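Local coordinates for hypothetical protein (Exiguobacterium sibiricum, PDB 2HKV) that is of unknown function but belongs to the DinB superfamily and binds a nickel ion through three histidines in its helical bundle, at residues Trp5-Asp10 with Tyr93-Met98; Val15-Thr20 with Leu125-Arg129; Thr20-Arg25 with Leu82-Asp87. All blocks are in the same frame, centred on the assembly; numbering follows the deposited sequence.

How the interactions relate
All three contacts use helix 4-26: its start meets the end of helix 82-98 (interaction 1), its end meets the start of helix 82-98 (interaction 3), and its middle meets helix 114-138 (interaction 2). In this bundle helix 4-26 runs antiparallel to one neighbour (169°) and nearly parallel to the other (25°). Along the chain, interaction 3 is nested inside the loops closed by both others, whereas interactions 1 and 2 cross. Interactions 2 and 3, centres about 10 Å apart, share Thr20 and touch, Val17 O lying 3.8 Å from Leu86 CD2, so their packing is continuous. The centre of interaction 1 is about 15 and 19 Å from theirs. Interactions 1 and 2 also reach the second subunit.

Interaction 1: residues Trp5-Asp10 with Tyr93-Met98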
loop_
_atom_site.group_PDB
_atom_site.type_symbol
_atom_site.label_atom_id
_atom_site.label_comp_id
_atom_site.label_asym_id
_atom_site.label_seq_id
_atom_site.Cartn_x
_atom_site.Cartn_y
_atom_site.Cartn_z
ATOM N N TRP A 5 2.583 9.406 15.496
ATOM C CA TRP A 5 2.586 8.220 14.621
ATOM C C TRP A 5 1.362 7.341 14.859
ATOM O O TRP A 5 0.808 6.795 13.915
ATOM C CB TRP A 5 3.890 7.404 14.742
ATOM C CG TRP A 5 4.105 6.669 16.048
ATOM C CD1 TRP A 5 4.774 7.112 17.146
ATOM C CD2 TRP A 5 3.687 5.345 16.350
ATOM N NE1 TRP A 5 4.756 6.163 18.158
ATOM C CE2 TRP A 5 4.118 5.051 17.664
ATOM C CE3 TRP A 5 2.984 4.364 15.632
ATOM C CZ2 TRP A 5 3.867 3.802 18.280
ATOM C CZ3 TRP A 5 2.727 3.154 16.236
ATOM C CH2 TRP A 5 3.178 2.874 17.548
ATOM N N GLN A 6 0.910 7.178 16.120
ATOM C CA GLN A 6 -0.305 6.403 16.373
ATOM C C GLN A 6 -1.517 7.058 15.738
ATOM O O GLN A 6 -2.396 6.368 15.180
ATOM C CB GLN A 6 -0.568 6.238 17.855
ATOM C CG GLN A 6 0.450 5.289 18.549
ATOM C CD GLN A 6 0.547 5.410 20.060
ATOM O OE1 GLN A 6 0.309 6.440 20.664
ATOM N NE2 GLN A 6 0.977 4.319 20.659
ATOM N N GLN A 7 -1.577 8.395 15.832
ATOM C CA GLN A 7 -2.639 9.171 15.181
ATOM C C GLN A 7 -2.647 8.950 13.674
ATOM O O GLN A 7 -3.705 8.762 13.062
ATOM C CB GLN A 7 -2.428 10.650 15.468
ATOM C CG GLN A 7 -3.385 11.538 14.766
ATOM C CD GLN A 7 -3.178 13.059 15.087
ATOM O OE1 GLN A 7 -2.050 13.617 15.075
ATOM N NE2 GLN A 7 -4.289 13.722 15.399
ATOM N N ALA A 8 -1.461 8.952 13.081
ATOM C CA ALA A 8 -1.281 8.786 11.625
ATOM C C ALA A 8 -1.737 7.402 11.187
ATOM O O ALA A 8 -2.470 7.230 10.208
ATOM C CB ALA A 8 0.118 8.945 11.297
ATOM N N LEU A 9 -1.310 6.393 11.945
ATOM C CA LEU A 9 -1.737 5.043 11.636
ATOM C C LEU A 9 -3.250 4.871 11.786
ATOM O O LEU A 9 -3.849 4.247 10.929
ATOM C CB LEU A 9 -0.967 3.983 12.415
ATOM C CG LEU A 9 0.450 3.643 11.958
ATOM C CD1 LEU A 9 1.204 2.787 13.017
ATOM C CD2 LEU A 9 0.431 3.015 10.555
ATOM N N ASP A 10 -3.834 5.360 12.882
ATOM C CA ASP A 10 -5.276 5.255 13.090
ATOM C C ASP A 10 -6.018 5.913 11.896
ATOM O O ASP A 10 -6.994 5.374 11.356
ATOM C CB ASP A 10 -5.657 5.873 14.418
ATOM C CG ASP A 10 -7.110 5.679 14.761
ATOM O OD1 ASP A 10 -7.526 4.523 14.878
ATOM O OD2 ASP A 10 -7.846 6.685 14.899
ATOM N N TYR A 93 -6.186 -4.655 15.673
ATOM C CA TYR A 93 -5.121 -3.736 15.297
ATOM C C TYR A 93 -5.167 -2.465 16.177
ATOM O O TYR A 93 -4.145 -2.005 16.669
ATOM C CB TYR A 93 -5.212 -3.396 13.816
ATOM C CG TYR A 93 -4.077 -2.486 13.273
ATOM C CD1 TYR A 93 -4.197 -1.094 13.284
ATOM C CD2 TYR A 93 -2.906 -3.034 12.747
ATOM C CE1 TYR A 93 -3.195 -0.286 12.777
ATOM C CE2 TYR A 93 -1.887 -2.223 12.240
ATOM C CZ TYR A 93 -2.034 -0.847 12.274
ATOM O OH TYR A 93 -1.027 -0.044 11.801
ATOM N N GLN A 94 -6.345 -1.895 16.331
ATOM C CA GLN A 94 -6.458 -0.655 17.102
ATOM C C GLN A 94 -6.016 -0.868 18.528
ATOM O O GLN A 94 -5.381 -0.002 19.140
ATOM C CB GLN A 94 -7.880 -0.128 17.101
ATOM C CG GLN A 94 -8.311 0.448 15.792
ATOM C CD GLN A 94 -9.733 0.927 15.867
ATOM O OE1 GLN A 94 -10.667 0.261 15.388
ATOM N NE2 GLN A 94 -9.923 2.058 16.520
ATOM N N ASP A 95 -6.332 -2.029 19.086
ATOM C CA ASP A 95 -5.936 -2.284 20.456
ATOM C C ASP A 95 -4.418 -2.410 20.599
ATOM O O ASP A 95 -3.839 -1.919 21.562
ATOM C CB ASP A 95 -6.583 -3.574 20.929
ATOM C CG ASP A 95 -8.111 -3.479 21.016
ATOM O OD1 ASP A 95 -8.681 -2.352 20.882
ATOM O OD2 ASP A 95 -8.738 -4.553 21.235
ATOM N N ARG A 96 -3.778 -3.079 19.639
ATOM C CA ARG A 96 -2.312 -3.202 19.631
ATOM C C ARG A 96 -1.649 -1.834 19.353
ATOM O O ARG A 96 -0.566 -1.493 19.876
ATOM C CB ARG A 96 -1.855 -4.259 18.623
ATOM C CG ARG A 96 -2.296 -5.708 18.953
ATOM C CD ARG A 96 -2.583 -5.905 20.420
ATOM N NE ARG A 96 -3.107 -7.225 20.763
ATOM C CZ ARG A 96 -4.358 -7.658 20.577
ATOM N NH1 ARG A 96 -5.280 -6.920 19.977
ATOM N NH2 ARG A 96 -4.679 -8.880 20.992
ATOM N N LEU A 97 -2.327 -1.059 18.539
ATOM C CA LEU A 97 -1.820 0.240 18.130
ATOM C C LEU A 97 -1.592 1.097 19.338
ATOM O O LEU A 97 -0.571 1.734 19.448
ATOM C CB LEU A 97 -2.786 0.906 17.158
ATOM C CG LEU A 97 -2.458 2.313 16.623
ATOM C CD1 LEU A 97 -1.086 2.315 15.933
ATOM C CD2 LEU A 97 -3.545 2.804 15.685
HETATM N N MSE A 98 -2.528 1.052 20.270
HETATM C CA MSE A 98 -2.498 1.926 21.417
HETATM C C MSE A 98 -1.712 1.353 22.586
HETATM O O MSE A 98 -1.143 2.091 23.358
HETATM C CB MSE A 98 -3.924 2.241 21.834
HETATM C CG MSE A 98 -4.733 2.825 20.686
HETATM SE SE MSE A 98 -3.994 4.537 19.971
HETATM C CE MSE A 98 -5.115 4.723 18.265
#
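This antiparallel pair of helices belongs to the DinB helical bundle: the segment axes run at 169° and approach to 10.6 Å, burying 352 Å². Taking 93-98 in order, Tyr93 comes first; its OH is in van der Waals contact with Leu9 CD2 at 3.6 Å and hydrogen-bonds to Leu118 O of helix 114-138. Gln94 is paired with Asp10 in the register (CA to CA 7.2 Å), and Gln94 NE2 lies 3.8 Å from Asp10 OD1. Leu97 buries the most surface, 87 Å², and is a knob in the hole formed by Trp5, Gln6, Leu9 and Asp10: its CD1 lies 3.7 Å from Leu9 CD1 and 3.9 Å from Trp5 CZ3, its CD2 3.9 Å from Asp10 CB. Trp5 and Leu9 also pack on the second subunit. Leu97 O accepts a weak hydrogen bond from Gln6 NE2 (3.2 Å, 126°); Gln6 OE1 is hydrogen-bonded to Thr3 N. The CA-to-CB bond of selenomethionine Met98 points away, yet its m, m, t side chain brings CE 4.1 Å from Asp10 CB.

Interaction 2: residues Val15-Thr20 with Leu125-Arg129. With NI (nickel (II) ion), chain B.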
loop_
_atom_site.group_PDB
_atom_site.type_symbol
_atom_site.label_atom_id
_atom_site.label_comp_id
_atom_site.label_asym_id
_atom_site.label_seq_id
_atom_site.Cartn_x
_atom_site.Cartn_y
_atom_site.Cartn_z
ATOM N N VAL A 15 -8.794 4.640 6.979
ATOM C CA VAL A 15 -9.234 4.886 5.604
ATOM C C VAL A 15 -9.169 3.604 4.825
ATOM O O VAL A 15 -10.092 3.269 4.080
ATOM C CB VAL A 15 -8.344 5.922 4.809
ATOM C CG1 VAL A 15 -8.690 5.921 3.324
ATOM C CG2 VAL A 15 -8.419 7.376 5.392
ATOM N N GLY A 16 -8.018 2.941 4.919
ATOM C CA GLY A 16 -7.821 1.631 4.304
ATOM C C GLY A 16 -8.931 0.663 4.620
ATOM O O GLY A 16 -9.452 -0.017 3.738
ATOM N N VAL A 17 -9.321 0.596 5.873
ATOM C CA VAL A 17 -10.334 -0.343 6.294
ATOM C C VAL A 17 -11.717 0.082 5.811
ATOM O O VAL A 17 -12.458 -0.731 5.290
ATOM C CB VAL A 17 -10.336 -0.491 7.827
ATOM C CG1 VAL A 17 -11.604 -1.255 8.319
ATOM C CG2 VAL A 17 -9.044 -1.189 8.284
ATOM N N ARG A 18 -12.062 1.360 5.953
ATOM C CA ARG A 18 -13.395 1.756 5.507
ATOM C C ARG A 18 -13.611 1.635 3.997
ATOM O O ARG A 18 -14.691 1.202 3.543
ATOM C CB ARG A 18 -13.736 3.141 5.960
ATOM C CG ARG A 18 -13.848 3.186 7.473
ATOM C CD ARG A 18 -14.358 4.495 7.970
ATOM N NE ARG A 18 -13.524 5.575 7.482
ATOM C CZ ARG A 18 -12.503 6.128 8.138
ATOM N NH1 ARG A 18 -12.133 5.718 9.372
ATOM N NH2 ARG A 18 -11.839 7.114 7.523
ATOM N N THR A 19 -12.598 2.008 3.217
ATOM C CA THR A 19 -12.665 1.815 1.768
ATOM C C THR A 19 -12.688 0.358 1.384
ATOM O O THR A 19 -13.437 -0.014 0.499
ATOM C CB THR A 19 -11.565 2.561 1.025
ATOM O OG1 THR A 19 -10.271 2.165 1.516
ATOM C CG2 THR A 19 -11.765 4.134 1.168
ATOM N N THR A 20 -11.941 -0.509 2.059
ATOM C CA THR A 20 -12.024 -1.933 1.793
ATOM C C THR A 20 -13.408 -2.492 2.065
ATOM O O THR A 20 -13.922 -3.299 1.254
ATOM C CB THR A 20 -10.957 -2.732 2.561
ATOM O OG1 THR A 20 -9.671 -2.258 2.160
ATOM C CG2 THR A 20 -11.040 -4.254 2.281
ATOM N N LEU A 125 -1.983 -3.973 3.894
ATOM C CA LEU A 125 -3.375 -3.663 3.639
ATOM C C LEU A 125 -3.598 -2.863 2.331
ATOM O O LEU A 125 -4.437 -3.253 1.475
ATOM C CB LEU A 125 -4.023 -2.927 4.834
ATOM C CG LEU A 125 -5.533 -2.681 4.704
ATOM C CD1 LEU A 125 -6.326 -3.951 4.977
ATOM C CD2 LEU A 125 -5.950 -1.519 5.672
ATOM N N TYR A 126 -2.824 -1.830 2.128
ATOM C CA TYR A 126 -2.907 -0.993 0.926
ATOM C C TYR A 126 -2.455 -1.765 -0.295
ATOM O O TYR A 126 -3.038 -1.607 -1.346
ATOM C CB TYR A 126 -2.115 0.323 1.124
ATOM C CG TYR A 126 -2.958 1.405 1.803
ATOM C CD1 TYR A 126 -3.080 1.434 3.207
ATOM C CD2 TYR A 126 -3.554 2.405 1.074
ATOM C CE1 TYR A 126 -3.861 2.360 3.859
ATOM C CE2 TYR A 126 -4.312 3.374 1.701
ATOM C CZ TYR A 126 -4.419 3.385 3.096
ATOM O OH TYR A 126 -5.176 4.359 3.695
ATOM N N HIS A 127 -1.473 -2.656 -0.166
ATOM C CA HIS A 127 -1.085 -3.568 -1.269
ATOM C C HIS A 127 -2.299 -4.384 -1.775
ATOM O O HIS A 127 -2.588 -4.440 -2.960
ATOM C CB HIS A 127 0.053 -4.487 -0.795
ATOM C CG HIS A 127 0.429 -5.585 -1.758
ATOM N ND1 HIS A 127 1.237 -5.366 -2.853
ATOM C CD2 HIS A 127 0.079 -6.895 -1.801
ATOM C CE1 HIS A 127 1.396 -6.503 -3.518
ATOM N NE2 HIS A 127 0.695 -7.448 -2.912
ATOM N N HIS A 128 -2.999 -5.052 -0.862
ATOM C CA HIS A 128 -4.086 -5.871 -1.284
ATOM C C HIS A 128 -5.366 -5.127 -1.566
ATOM O O HIS A 128 -6.157 -5.626 -2.383
ATOM C CB HIS A 128 -4.346 -7.034 -0.332
ATOM C CG HIS A 128 -3.245 -8.033 -0.288
ATOM N ND1 HIS A 128 -2.922 -8.833 -1.366
ATOM C CD2 HIS A 128 -2.436 -8.404 0.721
ATOM C CE1 HIS A 128 -1.948 -9.658 -0.994
ATOM N NE2 HIS A 128 -1.583 -9.367 0.246
ATOM N N ARG A 129 -5.610 -3.967 -0.954
ATOM C CA ARG A 129 -6.760 -3.146 -1.333
ATOM C C ARG A 129 -6.630 -2.780 -2.827
ATOM O O ARG A 129 -7.602 -2.820 -3.625
ATOM C CB ARG A 129 -6.806 -1.882 -0.524
ATOM C CG ARG A 129 -8.092 -1.069 -0.748
ATOM C CD ARG A 129 -8.083 0.302 -0.081
ATOM N NE ARG A 129 -7.091 1.189 -0.695
ATOM C CZ ARG A 129 -7.128 2.512 -0.626
ATOM N NH1 ARG A 129 -8.064 3.125 0.066
ATOM N NH2 ARG A 129 -6.164 3.209 -1.204
HETATM NI NI NI B . -0.498 -10.626 1.464
HETATM O O HOH W 1 -0.441 -12.222 -0.125
HETATM O O HOH W 2 0.688 -11.956 2.529
#
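The long side chain of Arg129 dominates this buried contact, where the axes of 15-20 and 125-129 cross at only 25° and come within 10.2 Å. Its chi1 and chi2 are both t, which extends the chain through CG to CD, with CG 3.5 Å from Thr20 OG1; chi3 then turns to p and brings the guanidinium alongside helix 4-26. There NH1 donates to Thr19 OG1 at 2.8 Å and 161°, the hydroxyl lying at the guanidinium edge. Arg129 is thereby a knob among Val15, Gly16, Thr19 and Thr20, and NH1 has a second acceptor in Leu147 O. Both threonines turn their hydroxyls back on their own helix: Thr19, chi1 p, gives OG1 to Val15 O at 2.8 Å, and Thr20, chi1 m, gives OG1 to Gly16 O at 2.7 Å.

Gly16 lets the backbones close to 6.5 Å between its CA and that of Tyr126. An ideal CB there would clash with Leu125 CD2, at 2.8 Å, and sit tightly against Tyr126 CE1, at 3.1 Å. The space left by the missing CB is taken by CD2 of Leu125 (t, p), 3.8 Å from Gly16 C and 4.1 Å from Val17 CG2. The m rotamer of Tyr126 extends its ring to helix 4-26, where OH lies 3.7 Å from Val15 CB and is hydrogen-bonded to His12 O. His128, also m, takes no part in the contact and carries its imidazole to the nickel, NE2 at 2.1 Å. Waters 1 and 2, 2.2 and 2.1 Å from the nickel, are among its other ligands. His128, His49 and His124 form the three-histidine metal site characteristic of the DinB-type helical bundle.

Interaction 3: residues Thr20-Arg25 with Leu82-Asp87; sequences TRDLIR and LVDRLD
Segments 20-25 and 82-87 are both alpha-helical and run antiparallel, with short axes at 169° and 10.1 Å apart at closest approach; the register is set by Arg21 and Val83, whose CA atoms are 6.0 Å apart. This is neighbouring-helix packing in the DinB helical bundle, with an apolar inner side and a charged outer one. On the inner side Ile24 (m, t) points toward 82-87 and sets CG2 4.1 Å from both Leu82 CB and Val83 CG2, and CD1 4.2 Å from Leu86 CD2. Leu86 (t, p) also brings CD2 to 4.0 Å from Thr20 CG2 and 3.7 Å from Arg21 N. Leu82 (m, t) continues onto helix 43-61, extending this core. Val83, chi1 t, fits CG1 3.4 Å from Arg21 CG and 4.1 Å from Arg25 NH2. Arg21 starts t, t and bends at chi3 (m), which brings its guanidinium edge to Asp87 (chi1 m). The resulting salt bridge includes a hydrogen bond from Arg21 NE to Asp87 OD1, 3.1 Å long with an N-H...O angle of 141°.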
loop_
_atom_site.group_PDB
_atom_site.type_symbol
_atom_site.label_atom_id
_atom_site.label_comp_id
_atom_site.label_asym_id
_atom_site.label_seq_id
_atom_site.Cartn_x
_atom_site.Cartn_y
_atom_site.Cartn_z
ATOM N N THR A 20 -11.941 -0.509 2.059
ATOM C CA THR A 20 -12.024 -1.933 1.793
ATOM C C THR A 20 -13.408 -2.492 2.065
ATOM O O THR A 20 -13.922 -3.299 1.254
ATOM C CB THR A 20 -10.957 -2.732 2.561
ATOM O OG1 THR A 20 -9.671 -2.258 2.160
ATOM C CG2 THR A 20 -11.040 -4.254 2.281
ATOM N N ARG A 21 -14.012 -2.048 3.167
ATOM C CA ARG A 21 -15.358 -2.468 3.541
ATOM C C ARG A 21 -16.315 -2.101 2.397
ATOM O O ARG A 21 -17.143 -2.907 1.985
ATOM C CB ARG A 21 -15.778 -1.832 4.878
ATOM C CG ARG A 21 -16.915 -2.496 5.541
ATOM C CD ARG A 21 -17.448 -1.649 6.713
ATOM N NE ARG A 21 -16.422 -1.492 7.746
ATOM C CZ ARG A 21 -16.088 -0.349 8.342
ATOM N NH1 ARG A 21 -16.694 0.801 8.046
ATOM N NH2 ARG A 21 -15.138 -0.356 9.272
ATOM N N ASP A 22 -16.175 -0.888 1.854
ATOM C CA ASP A 22 -17.054 -0.446 0.777
ATOM C C ASP A 22 -16.855 -1.302 -0.459
ATOM O O ASP A 22 -17.836 -1.701 -1.113
ATOM C CB ASP A 22 -16.803 1.011 0.425
ATOM C CG ASP A 22 -17.222 1.966 1.540
ATOM O OD1 ASP A 22 -18.161 1.613 2.321
ATOM O OD2 ASP A 22 -16.617 3.075 1.620
ATOM N N LEU A 23 -15.591 -1.625 -0.763
ATOM C CA LEU A 23 -15.312 -2.438 -1.957
ATOM C C LEU A 23 -15.938 -3.822 -1.835
ATOM O O LEU A 23 -16.546 -4.289 -2.783
ATOM C CB LEU A 23 -13.798 -2.579 -2.238
ATOM C CG LEU A 23 -13.037 -1.359 -2.791
ATOM C CD1 LEU A 23 -11.521 -1.674 -2.852
ATOM C CD2 LEU A 23 -13.535 -0.974 -4.191
ATOM N N ILE A 24 -15.794 -4.442 -0.668
ATOM C CA ILE A 24 -16.327 -5.770 -0.423
ATOM C C ILE A 24 -17.828 -5.723 -0.633
ATOM O O ILE A 24 -18.363 -6.584 -1.318
ATOM C CB ILE A 24 -15.911 -6.321 0.996
ATOM C CG1 ILE A 24 -14.407 -6.633 1.009
ATOM C CG2 ILE A 24 -16.747 -7.562 1.400
ATOM C CD1 ILE A 24 -13.829 -6.938 2.395
ATOM N N ARG A 25 -18.496 -4.669 -0.134
ATOM C CA ARG A 25 -19.955 -4.543 -0.340
ATOM C C ARG A 25 -20.394 -4.343 -1.808
ATOM O O ARG A 25 -21.576 -4.498 -2.131
ATOM C CB ARG A 25 -20.512 -3.435 0.538
ATOM C CG ARG A 25 -20.442 -3.732 2.026
ATOM C CD ARG A 25 -20.595 -2.425 2.788
ATOM N NE ARG A 25 -20.818 -2.628 4.211
ATOM C CZ ARG A 25 -20.543 -1.728 5.161
ATOM N NH1 ARG A 25 -20.006 -0.542 4.857
ATOM N NH2 ARG A 25 -20.794 -2.021 6.434
ATOM N N LEU A 82 -17.510 -11.501 5.799
ATOM C CA LEU A 82 -16.267 -10.797 5.456
ATOM C C LEU A 82 -16.170 -9.454 6.111
ATOM O O LEU A 82 -15.132 -9.128 6.688
ATOM C CB LEU A 82 -16.084 -10.678 3.936
ATOM C CG LEU A 82 -15.491 -11.926 3.293
ATOM C CD1 LEU A 82 -15.509 -11.787 1.799
ATOM C CD2 LEU A 82 -14.062 -12.122 3.794
ATOM N N VAL A 83 -17.223 -8.649 6.037
ATOM C CA VAL A 83 -17.155 -7.325 6.663
ATOM C C VAL A 83 -16.981 -7.472 8.163
ATOM O O VAL A 83 -16.151 -6.786 8.764
ATOM C CB VAL A 83 -18.362 -6.431 6.327
ATOM C CG1 VAL A 83 -18.340 -5.158 7.200
ATOM C CG2 VAL A 83 -18.335 -6.073 4.860
ATOM N N ASP A 84 -17.770 -8.348 8.772
ATOM C CA ASP A 84 -17.687 -8.601 10.209
ATOM C C ASP A 84 -16.279 -8.977 10.591
ATOM O O ASP A 84 -15.784 -8.546 11.626
ATOM C CB ASP A 84 -18.627 -9.730 10.631
ATOM C CG ASP A 84 -20.093 -9.301 10.681
ATOM O OD1 ASP A 84 -20.373 -8.076 10.550
ATOM O OD2 ASP A 84 -20.966 -10.193 10.863
ATOM N N ARG A 85 -15.637 -9.776 9.740
ATOM C CA ARG A 85 -14.271 -10.229 9.973
ATOM C C ARG A 85 -13.230 -9.128 9.860
ATOM O O ARG A 85 -12.368 -9.019 10.697
ATOM C CB ARG A 85 -13.916 -11.411 9.025
ATOM C CG ARG A 85 -12.648 -12.161 9.432
ATOM C CD ARG A 85 -12.741 -12.461 10.922
ATOM N NE ARG A 85 -11.655 -13.241 11.470
ATOM C CZ ARG A 85 -10.593 -12.751 12.103
ATOM N NH1 ARG A 85 -10.418 -11.424 12.313
ATOM N NH2 ARG A 85 -9.682 -13.631 12.538
ATOM N N LEU A 86 -13.322 -8.318 8.820
ATOM C CA LEU A 86 -12.510 -7.118 8.686
ATOM C C LEU A 86 -12.618 -6.204 9.957
ATOM O O LEU A 86 -11.612 -5.667 10.501
ATOM C CB LEU A 86 -12.960 -6.379 7.421
ATOM C CG LEU A 86 -12.307 -5.028 7.074
ATOM C CD1 LEU A 86 -10.766 -5.134 7.005
ATOM C CD2 LEU A 86 -12.937 -4.520 5.753
ATOM N N ASP A 87 -13.840 -6.024 10.429
ATOM C CA ASP A 87 -14.082 -5.183 11.583
ATOM C C ASP A 87 -13.381 -5.705 12.828
ATOM O O ASP A 87 -12.833 -4.928 13.635
ATOM C CB ASP A 87 -15.589 -5.057 11.846
ATOM C CG ASP A 87 -16.328 -4.195 10.786
ATOM O OD1 ASP A 87 -15.706 -3.726 9.804
ATOM O OD2 ASP A 87 -17.562 -3.991 10.936
#